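Local structure of malate synthase (Haloferax volcanii, 3OYZ) at residues T13-P18 with G262-A267. The protein catalyses the magnesium-dependent Claisen condensation of acetyl-CoA with glyoxylate and the hydrolysis of the malyl-CoA formed, giving malate and CoA in the glyoxylate cycle. Numbering follows the deposited sequence.
With ACO (acetyl coenzyme *a), chain B.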
loop_
_atom_site.group_PDB
_atom_site.type_symbol
_atom_site.label_atom_id
_atom_site.label_comp_id
_atom_site.label_asym_id
_atom_site.label_seq_id
_atom_site.Cartn_x
_atom_site.Cartn_y
_atom_site.Cartn_z
ATOM N N THR A 13 16.565 -12.455 -13.049
ATOM C CA THR A 13 15.927 -13.764 -13.144
ATOM C C THR A 13 16.476 -14.502 -11.948
ATOM O O THR A 13 17.665 -14.384 -11.684
ATOM C CB THR A 13 16.432 -14.520 -14.453
ATOM O OG1 THR A 13 17.742 -14.031 -14.735
ATOM C CG2 THR A 13 15.670 -14.015 -15.642
ATOM N N PHE A 14 15.606 -15.232 -11.265
ATOM C CA PHE A 14 15.869 -15.987 -10.053
ATOM C C PHE A 14 15.220 -17.289 -10.426
ATOM O O PHE A 14 13.985 -17.418 -10.376
ATOM C CB PHE A 14 15.111 -15.252 -8.886
ATOM C CG PHE A 14 15.199 -15.907 -7.535
ATOM C CD1 PHE A 14 16.171 -15.542 -6.610
ATOM C CD2 PHE A 14 14.192 -16.757 -7.128
ATOM C CE1 PHE A 14 16.233 -16.139 -5.356
ATOM C CE2 PHE A 14 14.206 -17.312 -5.873
ATOM C CZ PHE A 14 15.209 -17.008 -4.961
ATOM N N PHE A 15 16.014 -18.301 -10.797
ATOM C CA PHE A 15 15.399 -19.543 -11.343
ATOM C C PHE A 15 15.503 -20.723 -10.414
ATOM O O PHE A 15 16.627 -21.046 -10.080
ATOM C CB PHE A 15 16.302 -19.927 -12.553
ATOM C CG PHE A 15 15.906 -21.182 -13.317
ATOM C CD1 PHE A 15 14.582 -21.535 -13.511
ATOM C CD2 PHE A 15 16.903 -21.921 -13.993
ATOM C CE1 PHE A 15 14.218 -22.720 -14.236
ATOM C CE2 PHE A 15 16.573 -23.083 -14.751
ATOM C CZ PHE A 15 15.219 -23.459 -14.895
ATOM N N THR A 16 14.433 -21.359 -9.961
ATOM C CA THR A 16 14.618 -22.498 -9.084
ATOM C C THR A 16 14.580 -23.845 -9.862
ATOM O O THR A 16 13.735 -24.006 -10.751
ATOM C CB THR A 16 13.476 -22.589 -8.093
ATOM O OG1 THR A 16 12.304 -22.246 -8.830
ATOM C CG2 THR A 16 13.679 -21.485 -6.917
ATOM N N SER A 17 15.363 -24.825 -9.402
ATOM C CA SER A 17 15.353 -26.196 -9.954
ATOM C C SER A 17 15.202 -27.251 -8.858
ATOM O O SER A 17 15.880 -27.213 -7.845
ATOM C CB SER A 17 16.672 -26.452 -10.680
ATOM O OG SER A 17 16.780 -25.550 -11.780
ATOM N N PRO A 18 14.324 -28.243 -9.034
ATOM C CA PRO A 18 14.242 -29.273 -7.986
ATOM C C PRO A 18 15.593 -29.980 -7.810
ATOM O O PRO A 18 16.331 -30.144 -8.778
ATOM C CB PRO A 18 13.173 -30.231 -8.499
ATOM C CG PRO A 18 12.391 -29.419 -9.460
ATOM C CD PRO A 18 13.345 -28.449 -10.113
ATOM N N GLY A 262 12.083 -21.533 -20.313
ATOM C CA GLY A 262 11.418 -20.523 -21.167
ATOM C C GLY A 262 11.135 -19.206 -20.419
ATOM O O GLY A 262 11.385 -18.095 -20.953
ATOM N N GLN A 263 10.729 -19.319 -19.149
ATOM C CA GLN A 263 10.605 -18.084 -18.330
ATOM C C GLN A 263 11.938 -17.363 -18.141
ATOM O O GLN A 263 12.018 -16.130 -18.266
ATOM C CB GLN A 263 9.845 -18.331 -17.026
ATOM C CG GLN A 263 8.351 -18.537 -17.229
ATOM C CD GLN A 263 7.604 -18.614 -15.884
ATOM O OE1 GLN A 263 8.230 -18.934 -14.894
ATOM N NE2 GLN A 263 6.297 -18.445 -15.859
ATOM N N VAL A 264 13.019 -18.117 -17.983
ATOM C CA VAL A 264 14.325 -17.490 -17.887
ATOM C C VAL A 264 14.614 -16.544 -19.065
ATOM O O VAL A 264 15.025 -15.364 -18.941
ATOM C CB VAL A 264 15.443 -18.540 -17.714
ATOM C CG1 VAL A 264 16.767 -17.820 -17.710
ATOM C CG2 VAL A 264 15.319 -19.195 -16.367
ATOM N N VAL A 265 14.370 -17.071 -20.271
ATOM C CA VAL A 265 14.692 -16.279 -21.459
ATOM C C VAL A 265 13.803 -15.054 -21.460
ATOM O O VAL A 265 14.278 -13.960 -21.688
ATOM C CB VAL A 265 14.464 -17.050 -22.807
ATOM C CG1 VAL A 265 14.680 -16.070 -24.004
ATOM C CG2 VAL A 265 15.418 -18.258 -22.899
ATOM N N GLU A 266 12.493 -15.212 -21.310
ATOM C CA GLU A 266 11.603 -14.028 -21.315
ATOM C C GLU A 266 11.990 -12.968 -20.261
ATOM O O GLU A 266 12.126 -11.769 -20.525
ATOM C CB GLU A 266 10.169 -14.484 -21.041
ATOM C CG GLU A 266 9.544 -15.185 -22.243
ATOM C CD GLU A 266 9.125 -14.212 -23.362
ATOM O OE1 GLU A 266 8.795 -13.038 -23.086
ATOM O OE2 GLU A 266 9.146 -14.594 -24.547
ATOM N N ALA A 267 12.279 -13.445 -19.054
ATOM C CA ALA A 267 12.535 -12.515 -17.961
ATOM C C ALA A 267 13.915 -11.898 -18.131
ATOM O O ALA A 267 14.147 -10.794 -17.663
ATOM C CB ALA A 267 12.412 -13.254 -16.589
HETATM N N1A ACO B . 15.024 -26.635 -13.700
HETATM C C2A ACO B . 15.733 -27.399 -14.553
HETATM N N3A ACO B . 15.171 -27.893 -15.670
HETATM C C4A ACO B . 13.871 -27.681 -16.001
HETATM C C5A ACO B . 13.069 -26.842 -15.084
HETATM C C6A ACO B . 13.713 -26.341 -13.855
HETATM N N6A ACO B . 12.925 -25.616 -13.016
HETATM N N7A ACO B . 11.831 -26.761 -15.587
HETATM C C8A ACO B . 11.821 -27.500 -16.722
HETATM N N9A ACO B . 13.034 -28.000 -16.994
HETATM C C1B ACO B . 13.337 -28.835 -18.201
HETATM C C2B ACO B . 12.142 -29.744 -18.449
HETATM O O2B ACO B . 12.286 -30.921 -17.655
HETATM C C3B ACO B . 12.203 -29.988 -19.944
HETATM O O3B ACO B . 13.248 -30.958 -20.059
HETATM P P3B ACO B . 13.455 -32.021 -21.300
HETATM O O7A ACO B . 14.593 -31.316 -22.022
HETATM O O8A ACO B . 12.079 -32.000 -21.932
HETATM O O9A ACO B . 13.787 -33.361 -20.683
HETATM C C4B ACO B . 12.684 -28.644 -20.465
HETATM O O4B ACO B . 13.465 -28.065 -19.410
HETATM C C5B ACO B . 11.521 -27.700 -20.752
HETATM O O5B ACO B . 10.551 -27.914 -19.726
HETATM P P1A ACO B . 9.059 -27.331 -19.822
HETATM O O1A ACO B . 8.209 -27.953 -20.883
HETATM O O2A ACO B . 9.257 -25.852 -19.984
HETATM O O3A ACO B . 8.286 -27.571 -18.440
HETATM P P2A ACO B . 7.737 -29.011 -18.003
HETATM O O4A ACO B . 8.925 -29.837 -18.378
HETATM O O5A ACO B . 6.279 -29.078 -18.409
HETATM O O6A ACO B . 7.623 -28.993 -16.381
HETATM C CBP ACO B . 7.415 -27.994 -14.143
HETATM C CCP ACO B . 6.959 -27.982 -15.607
HETATM C CDP ACO B . 7.128 -29.347 -13.493
HETATM C CEP ACO B . 6.578 -26.951 -13.413
HETATM C CAP ACO B . 8.919 -27.738 -13.989
HETATM O OAP ACO B . 9.175 -26.613 -14.819
HETATM C C9P ACO B . 9.355 -27.397 -12.579
HETATM O O9P ACO B . 9.373 -28.275 -11.710
HETATM N N8P ACO B . 9.675 -26.112 -12.347
HETATM C C7P ACO B . 10.117 -25.718 -11.015
HETATM C C6P ACO B . 8.983 -25.668 -9.981
HETATM C C5P ACO B . 9.584 -24.983 -8.766
HETATM O O5P ACO B . 10.752 -24.600 -8.796
HETATM N N4P ACO B . 8.751 -24.792 -7.744
HETATM C C3P ACO B . 9.106 -24.120 -6.506
HETATM C C2P ACO B . 9.348 -22.624 -6.720
HETATM S S1P ACO B . 7.709 -22.006 -6.477
HETATM C C ACO B . 7.377 -21.908 -4.829
HETATM O O ACO B . 8.028 -22.481 -3.978
HETATM C CH3 ACO B . 6.175 -21.106 -4.435
#
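V264 sets one methyl, CG2, over a face of the F15 ring. V264 CG2 lies 3.9 Å from the centroid of the F15 ring and 19° off its normal, a CH-pi contact. Near the rim of the opposite face sits S17 OG. F15 holds CG anti to its own N (chi1 -180°), and its ring reaches the adenine of acetyl-CoA, where F15 CZ comes within 3.4 Å of ACO N1A. At the start of the strand, T13 CG2 packs closely on A267 CB at 3.5 Å. It also touches the carbonyl oxygen of V264. T13 OG1 is hydrogen-bonded to the backbone N of D44 and to N268 OD1.

No hydrogen bond joins 13-18 to 262-267. T16 and S17 turn polar atoms to the ligand. ACO N6A donates to T16 O at 2.9 Å, with an N-H...O angle of 162°. S17 OG donates to ACO N1A at 2.8 Å, and T16 OG1 donates to ACO O5P at 2.8 Å. W257 and W46 also bond the hydroxyls of T16 and S17, respectively.

Strand 13-18 lies between 45-49 and 255-258 in the TIM barrel, and helix 261-269 follows 255-258. Cutting F15 back to an alanine is likely to open a gap between V264 and the adenine and leave V264 CG2 without the ring it packs on. Apolar packing thus joins strand to helix, while hydrogen bonds read the adenine edge through N6A and N1A.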